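Local coordinates for protein activated BY transcription factor SSRB (Salmonella enterica, PDB 2WNW) that belongs to glycosyl hydrolase family 30 and combines a TIM barrel with a beta-sandwich domain, at residues Q70-Y83 with L361-R375. Residues are numbered along the deposited sequence; the frame is centred on the assembly and turned at random.
Sequences QFLSLYFSAQEHNY and LRRNHSWYGIGHFCR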
loop_
_atom_site.group_PDB
_atom_site.type_symbol
_atom_site.label_atom_id
_atom_site.label_comp_id
_atom_site.label_asym_id
_atom_site.label_seq_id
_atom_site.Cartn_x
_atom_site.Cartn_y
_atom_site.Cartn_z
ATOM N N GLN A 70 -38.680 -2.369 9.159
ATOM C CA GLN A 70 -37.891 -1.613 8.189
ATOM C C GLN A 70 -36.409 -1.660 8.559
ATOM O O GLN A 70 -35.549 -1.893 7.705
ATOM C CB GLN A 70 -38.360 -0.154 8.140
ATOM C CG GLN A 70 -37.357 0.792 7.480
ATOM C CD GLN A 70 -37.790 2.245 7.514
ATOM O OE1 GLN A 70 -38.234 2.750 8.546
ATOM N NE2 GLN A 70 -37.649 2.932 6.385
ATOM N N PHE A 71 -36.120 -1.426 9.837
ATOM C CA PHE A 71 -34.747 -1.440 10.335
ATOM C C PHE A 71 -34.052 -2.766 10.039
ATOM O O PHE A 71 -32.957 -2.791 9.477
ATOM C CB PHE A 71 -34.729 -1.190 11.845
ATOM C CG PHE A 71 -33.371 -1.358 12.473
ATOM C CD1 PHE A 71 -32.377 -0.404 12.278
ATOM C CD2 PHE A 71 -33.074 -2.492 13.225
ATOM C CE1 PHE A 71 -31.103 -0.575 12.822
ATOM C CE2 PHE A 71 -31.803 -2.675 13.774
ATOM C CZ PHE A 71 -30.816 -1.714 13.572
ATOM N N LEU A 72 -34.689 -3.869 10.420
ATOM C CA LEU A 72 -34.108 -5.189 10.199
ATOM C C LEU A 72 -33.912 -5.545 8.728
ATOM O O LEU A 72 -32.919 -6.179 8.371
ATOM C CB LEU A 72 -34.960 -6.265 10.883
ATOM C CG LEU A 72 -34.993 -6.209 12.413
ATOM C CD1 LEU A 72 -35.935 -7.282 12.939
ATOM C CD2 LEU A 72 -33.587 -6.415 12.971
ATOM N N SER A 73 -34.850 -5.148 7.873
ATOM C CA SER A 73 -34.730 -5.440 6.445
ATOM C C SER A 73 -33.566 -4.671 5.825
ATOM O O SER A 73 -32.823 -5.197 4.998
ATOM C CB SER A 73 -36.020 -5.063 5.711
ATOM O OG SER A 73 -37.118 -5.816 6.193
ATOM N N LEU A 74 -33.423 -3.415 6.231
ATOM C CA LEU A 74 -32.362 -2.552 5.721
ATOM C C LEU A 74 -30.975 -3.130 5.966
ATOM O O LEU A 74 -30.094 -3.048 5.114
ATOM C CB LEU A 74 -32.455 -1.179 6.392
ATOM C CG LEU A 74 -32.934 0.052 5.613
ATOM C CD1 LEU A 74 -33.596 -0.327 4.304
ATOM C CD2 LEU A 74 -33.872 0.835 6.509
ATOM N N TYR A 75 -30.792 -3.715 7.141
ATOM C CA TYR A 75 -29.506 -4.274 7.526
ATOM C C TYR A 75 -29.308 -5.754 7.225
ATOM O O TYR A 75 -28.232 -6.160 6.784
ATOM C CB TYR A 75 -29.297 -4.060 9.024
ATOM C CG TYR A 75 -28.509 -2.828 9.413
ATOM C CD1 TYR A 75 -28.859 -2.093 10.548
ATOM C CD2 TYR A 75 -27.362 -2.450 8.710
ATOM C CE1 TYR A 75 -28.089 -1.023 10.983
ATOM C CE2 TYR A 75 -26.576 -1.372 9.140
ATOM C CZ TYR A 75 -26.946 -0.669 10.281
ATOM O OH TYR A 75 -26.165 0.363 10.751
ATOM N N PHE A 76 -30.342 -6.558 7.448
ATOM C CA PHE A 76 -30.196 -7.995 7.272
ATOM C C PHE A 76 -30.893 -8.687 6.112
ATOM O O PHE A 76 -30.755 -9.898 5.941
ATOM C CB PHE A 76 -30.550 -8.664 8.595
ATOM C CG PHE A 76 -29.851 -8.042 9.767
ATOM C CD1 PHE A 76 -30.500 -7.109 10.570
ATOM C CD2 PHE A 76 -28.512 -8.325 10.017
ATOM C CE1 PHE A 76 -29.824 -6.464 11.601
ATOM C CE2 PHE A 76 -27.827 -7.683 11.048
ATOM C CZ PHE A 76 -28.482 -6.752 11.839
ATOM N N SER A 77 -31.631 -7.930 5.310
ATOM C CA SER A 77 -32.298 -8.508 4.150
ATOM C C SER A 77 -31.233 -8.815 3.106
ATOM O O SER A 77 -30.300 -8.033 2.914
ATOM C CB SER A 77 -33.311 -7.522 3.563
ATOM O OG SER A 77 -33.699 -7.914 2.257
ATOM N N ALA A 78 -31.369 -9.955 2.438
ATOM C CA ALA A 78 -30.419 -10.352 1.410
ATOM C C ALA A 78 -30.474 -9.385 0.231
ATOM O O ALA A 78 -29.540 -9.312 -0.569
ATOM C CB ALA A 78 -30.725 -11.767 0.940
ATOM N N GLN A 79 -31.575 -8.644 0.127
ATOM C CA GLN A 79 -31.749 -7.678 -0.950
ATOM C C GLN A 79 -31.303 -6.278 -0.538
ATOM O O GLN A 79 -31.335 -5.347 -1.341
ATOM C CB GLN A 79 -33.209 -7.644 -1.411
ATOM C CG GLN A 79 -33.643 -8.914 -2.129
ATOM C CD GLN A 79 -33.762 -10.103 -1.193
ATOM O OE1 GLN A 79 -33.491 -11.241 -1.580
ATOM N NE2 GLN A 79 -34.186 -9.847 0.041
ATOM N N GLU A 80 -30.892 -6.132 0.718
ATOM C CA GLU A 80 -30.414 -4.847 1.214
ATOM C C GLU A 80 -28.956 -4.996 1.643
ATOM O O GLU A 80 -28.150 -5.542 0.893
ATOM C CB GLU A 80 -31.281 -4.359 2.377
ATOM C CG GLU A 80 -32.689 -3.944 1.961
ATOM C CD GLU A 80 -32.718 -2.659 1.144
ATOM O OE1 GLU A 80 -33.809 -2.300 0.652
ATOM O OE2 GLU A 80 -31.664 -2.002 0.997
ATOM N N HIS A 81 -28.606 -4.536 2.841
ATOM C CA HIS A 81 -27.218 -4.636 3.268
ATOM C C HIS A 81 -26.698 -6.044 3.475
ATOM O O HIS A 81 -25.493 -6.255 3.485
ATOM C CB HIS A 81 -26.966 -3.788 4.514
ATOM C CG HIS A 81 -26.546 -2.388 4.196
ATOM N ND1 HIS A 81 -25.775 -1.627 5.048
ATOM C CD2 HIS A 81 -26.769 -1.620 3.103
ATOM C CE1 HIS A 81 -25.537 -0.453 4.492
ATOM N NE2 HIS A 81 -26.129 -0.421 3.312
ATOM N N ASN A 82 -27.603 -7.004 3.641
ATOM C CA ASN A 82 -27.205 -8.400 3.793
ATOM C C ASN A 82 -26.055 -8.623 4.779
ATOM O O ASN A 82 -25.106 -9.340 4.473
ATOM C CB ASN A 82 -26.815 -8.952 2.413
ATOM C CG ASN A 82 -26.493 -10.431 2.442
ATOM O OD1 ASN A 82 -27.301 -11.243 2.889
ATOM N ND2 ASN A 82 -25.305 -10.792 1.956
ATOM N N TYR A 83 -26.136 -8.013 5.959
ATOM C CA TYR A 83 -25.083 -8.181 6.954
ATOM C C TYR A 83 -24.881 -9.659 7.263
ATOM O O TYR A 83 -25.842 -10.385 7.523
ATOM C CB TYR A 83 -25.419 -7.408 8.236
ATOM C CG TYR A 83 -24.886 -5.984 8.271
ATOM C CD1 TYR A 83 -24.942 -5.231 9.445
ATOM C CD2 TYR A 83 -24.297 -5.402 7.145
ATOM C CE1 TYR A 83 -24.423 -3.940 9.500
ATOM C CE2 TYR A 83 -23.773 -4.103 7.190
ATOM C CZ TYR A 83 -23.838 -3.381 8.374
ATOM O OH TYR A 83 -23.307 -2.111 8.441
ATOM N N LEU A 361 -36.597 7.018 11.443
ATOM C CA LEU A 361 -35.343 6.302 11.229
ATOM C C LEU A 361 -34.481 7.148 10.290
ATOM O O LEU A 361 -34.979 7.675 9.296
ATOM C CB LEU A 361 -35.644 4.940 10.589
ATOM C CG LEU A 361 -34.632 3.802 10.703
ATOM C CD1 LEU A 361 -34.395 3.485 12.165
ATOM C CD2 LEU A 361 -35.162 2.570 9.989
ATOM N N ARG A 362 -33.194 7.274 10.601
ATOM C CA ARG A 362 -32.280 8.080 9.790
ATOM C C ARG A 362 -31.017 7.318 9.384
ATOM O O ARG A 362 -30.357 6.702 10.222
ATOM C CB ARG A 362 -31.889 9.334 10.574
ATOM C CG ARG A 362 -30.714 10.112 10.014
ATOM C CD ARG A 362 -29.853 10.648 11.153
ATOM N NE ARG A 362 -30.647 11.361 12.151
ATOM C CZ ARG A 362 -30.210 11.690 13.363
ATOM N NH1 ARG A 362 -28.979 11.370 13.737
ATOM N NH2 ARG A 362 -31.002 12.343 14.203
ATOM N N ARG A 363 -30.685 7.370 8.096
ATOM C CA ARG A 363 -29.491 6.703 7.584
ATOM C C ARG A 363 -28.403 7.724 7.270
ATOM O O ARG A 363 -28.582 8.591 6.409
ATOM C CB ARG A 363 -29.822 5.910 6.317
ATOM C CG ARG A 363 -30.501 4.577 6.577
ATOM C CD ARG A 363 -30.903 3.909 5.281
ATOM N NE ARG A 363 -31.979 4.637 4.618
ATOM C CZ ARG A 363 -32.442 4.346 3.408
ATOM N NH1 ARG A 363 -31.920 3.337 2.722
ATOM N NH2 ARG A 363 -33.427 5.063 2.882
ATOM N N ASN A 364 -27.278 7.619 7.970
ATOM C CA ASN A 364 -26.163 8.535 7.759
ATOM C C ASN A 364 -25.327 8.119 6.553
ATOM O O ASN A 364 -25.493 7.018 6.027
ATOM C CB ASN A 364 -25.297 8.592 9.019
ATOM C CG ASN A 364 -26.013 9.257 10.179
ATOM O OD1 ASN A 364 -26.490 10.385 10.055
ATOM N ND2 ASN A 364 -26.099 8.561 11.312
ATOM N N HIS A 365 -24.429 8.998 6.113
ATOM C CA HIS A 365 -23.581 8.702 4.961
ATOM C C HIS A 365 -22.846 7.370 5.118
ATOM O O HIS A 365 -22.694 6.618 4.154
ATOM C CB HIS A 365 -22.553 9.823 4.745
ATOM C CG HIS A 365 -23.099 11.028 4.034
ATOM N ND1 HIS A 365 -24.388 11.481 4.214
ATOM C CD2 HIS A 365 -22.513 11.895 3.175
ATOM C CE1 HIS A 365 -24.572 12.576 3.498
ATOM N NE2 HIS A 365 -23.450 12.849 2.858
ATOM N N SER A 366 -22.385 7.086 6.330
ATOM C CA SER A 366 -21.652 5.851 6.596
ATOM C C SER A 366 -22.435 4.599 6.203
ATOM O O SER A 366 -21.849 3.621 5.748
ATOM C CB SER A 366 -21.261 5.780 8.073
ATOM O OG SER A 366 -22.410 5.826 8.899
ATOM N N TRP A 367 -23.753 4.625 6.367
ATOM C CA TRP A 367 -24.568 3.466 6.008
ATOM C C TRP A 367 -24.401 3.163 4.517
ATOM O O TRP A 367 -24.235 2.009 4.131
ATOM C CB TRP A 367 -26.049 3.723 6.317
ATOM C CG TRP A 367 -26.918 2.497 6.165
ATOM C CD1 TRP A 367 -27.097 1.499 7.082
ATOM C CD2 TRP A 367 -27.700 2.132 5.018
ATOM N NE1 TRP A 367 -27.944 0.534 6.578
ATOM C CE2 TRP A 367 -28.327 0.898 5.313
ATOM C CE3 TRP A 367 -27.931 2.727 3.769
ATOM C CZ2 TRP A 367 -29.170 0.246 4.401
ATOM C CZ3 TRP A 367 -28.770 2.080 2.862
ATOM C CH2 TRP A 367 -29.378 0.851 3.186
ATOM N N TYR A 368 -24.436 4.201 3.685
ATOM C CA TYR A 368 -24.280 4.014 2.243
ATOM C C TYR A 368 -22.844 3.644 1.891
ATOM O O TYR A 368 -22.610 2.875 0.962
ATOM C CB TYR A 368 -24.694 5.274 1.476
ATOM C CG TYR A 368 -26.127 5.679 1.722
ATOM C CD1 TYR A 368 -26.445 6.636 2.684
ATOM C CD2 TYR A 368 -27.169 5.068 1.024
ATOM C CE1 TYR A 368 -27.768 6.975 2.949
ATOM C CE2 TYR A 368 -28.498 5.400 1.283
ATOM C CZ TYR A 368 -28.789 6.351 2.246
ATOM O OH TYR A 368 -30.099 6.666 2.522
ATOM N N GLY A 369 -21.889 4.188 2.643
ATOM C CA GLY A 369 -20.491 3.876 2.401
ATOM C C GLY A 369 -20.234 2.396 2.623
ATOM O O GLY A 369 -19.605 1.736 1.800
ATOM N N ILE A 370 -20.714 1.873 3.744
ATOM C CA ILE A 370 -20.548 0.456 4.051
ATOM C C ILE A 370 -21.253 -0.346 2.957
ATOM O O ILE A 370 -20.777 -1.396 2.536
ATOM C CB ILE A 370 -21.174 0.116 5.420
ATOM C CG1 ILE A 370 -20.405 0.840 6.531
ATOM C CG2 ILE A 370 -21.164 -1.385 5.650
ATOM C CD1 ILE A 370 -21.050 0.715 7.900
ATOM N N GLY A 371 -22.383 0.181 2.494
ATOM C CA GLY A 371 -23.164 -0.481 1.463
ATOM C C GLY A 371 -22.439 -0.773 0.161
ATOM O O GLY A 371 -22.727 -1.778 -0.491
ATOM N N HIS A 372 -21.512 0.095 -0.235
ATOM C CA HIS A 372 -20.773 -0.134 -1.471
ATOM C C HIS A 372 -20.022 -1.456 -1.402
ATOM O O HIS A 372 -19.646 -2.017 -2.435
ATOM C CB HIS A 372 -19.815 1.032 -1.750
ATOM C CG HIS A 372 -20.442 2.137 -2.542
ATOM N ND1 HIS A 372 -20.574 2.085 -3.914
ATOM C CD2 HIS A 372 -21.046 3.284 -2.149
ATOM C CE1 HIS A 372 -21.235 3.151 -4.332
ATOM N NE2 HIS A 372 -21.534 3.894 -3.281
ATOM N N PHE A 373 -19.815 -1.947 -0.181
ATOM C CA PHE A 373 -19.139 -3.223 0.048
ATOM C C PHE A 373 -20.108 -4.371 0.371
ATOM O O PHE A 373 -20.257 -5.324 -0.397
ATOM C CB PHE A 373 -18.170 -3.145 1.234
ATOM C CG PHE A 373 -16.853 -2.495 0.929
ATOM C CD1 PHE A 373 -16.711 -1.115 0.997
ATOM C CD2 PHE A 373 -15.740 -3.270 0.615
ATOM C CE1 PHE A 373 -15.473 -0.512 0.761
ATOM C CE2 PHE A 373 -14.498 -2.675 0.376
ATOM C CZ PHE A 373 -14.368 -1.295 0.451
ATOM N N CYS A 374 -20.756 -4.261 1.527
ATOM C CA CYS A 374 -21.637 -5.308 2.043
ATOM C C CYS A 374 -22.817 -5.766 1.199
ATOM O O CYS A 374 -23.231 -6.919 1.303
ATOM C CB CYS A 374 -22.130 -4.928 3.444
ATOM S SG CYS A 374 -23.381 -3.637 3.498
ATOM N N ARG A 375 -23.360 -4.887 0.367
ATOM C CA ARG A 375 -24.499 -5.267 -0.463
ATOM C C ARG A 375 -24.102 -6.167 -1.628
ATOM O O ARG A 375 -24.948 -6.868 -2.194
ATOM C CB ARG A 375 -25.192 -4.014 -1.018
ATOM C CG ARG A 375 -25.735 -3.075 0.051
ATOM C CD ARG A 375 -26.166 -1.738 -0.541
ATOM N NE ARG A 375 -27.454 -1.813 -1.225
ATOM C CZ ARG A 375 -28.632 -1.826 -0.606
ATOM N NH1 ARG A 375 -28.697 -1.770 0.719
ATOM N NH2 ARG A 375 -29.752 -1.881 -1.315
HETATM O O HOH W 1 -28.063 -6.402 -1.657
HETATM O O HOH W 2 -32.157 0.914 0.455
HETATM O O HOH W 3 -22.640 -8.293 3.781
HETATM O O HOH W 4 -23.224 -9.305 0.199
#
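The imidazole of H81 is wedged between W367 and C374. It makes an offset stack on the six-membered ring of W367, with centroids 3.7 Å apart and planes 8° from parallel, while SG of C374 lies over its opposite face. A flat ring suits this slot between an aromatic and a polarisable sulfur, and G371, lacking a side chain, lets the ring lie close to the helix backbone. SG also meets the edge of the Y83 ring, 3.7 Å from CE2. At the rim of the indole, Y75 CE2 comes within 3.6 Å of W367 CD1, and L74 lays CB and CG against CZ2.

R375 borders the H81 ring. Its CB and CG pass the carbonyl O of E80, and CG and CD meet one corner of the ring; beyond a bend at chi3 (77°) CZ faces OE2 of E80, and NH1 lies at the ring's edge. NH1 and NH2 both hold OE2 at 3.0 Å in an end-on salt bridge; NH1 meets OE2 nearly along its C-O bond, NH2 from above the carboxylate plane. A water also donates to OE2, so three donors would favour the charged carboxylate. Long, flexible arginine is both apolar wall and cation.

At the other end, CD2 of L361 packs 4.1 Å from CD2 of L74, tip to tip. Helix 65-76 packs on strand 360-363 and, through L74 and Y75, on W367, while the following loop, leading to barrel strand 85-90, lies against helix 365-374; L361 and W367 also rest on strand 352-355, and H372 bonds S8 and T439 of the beta sandwich.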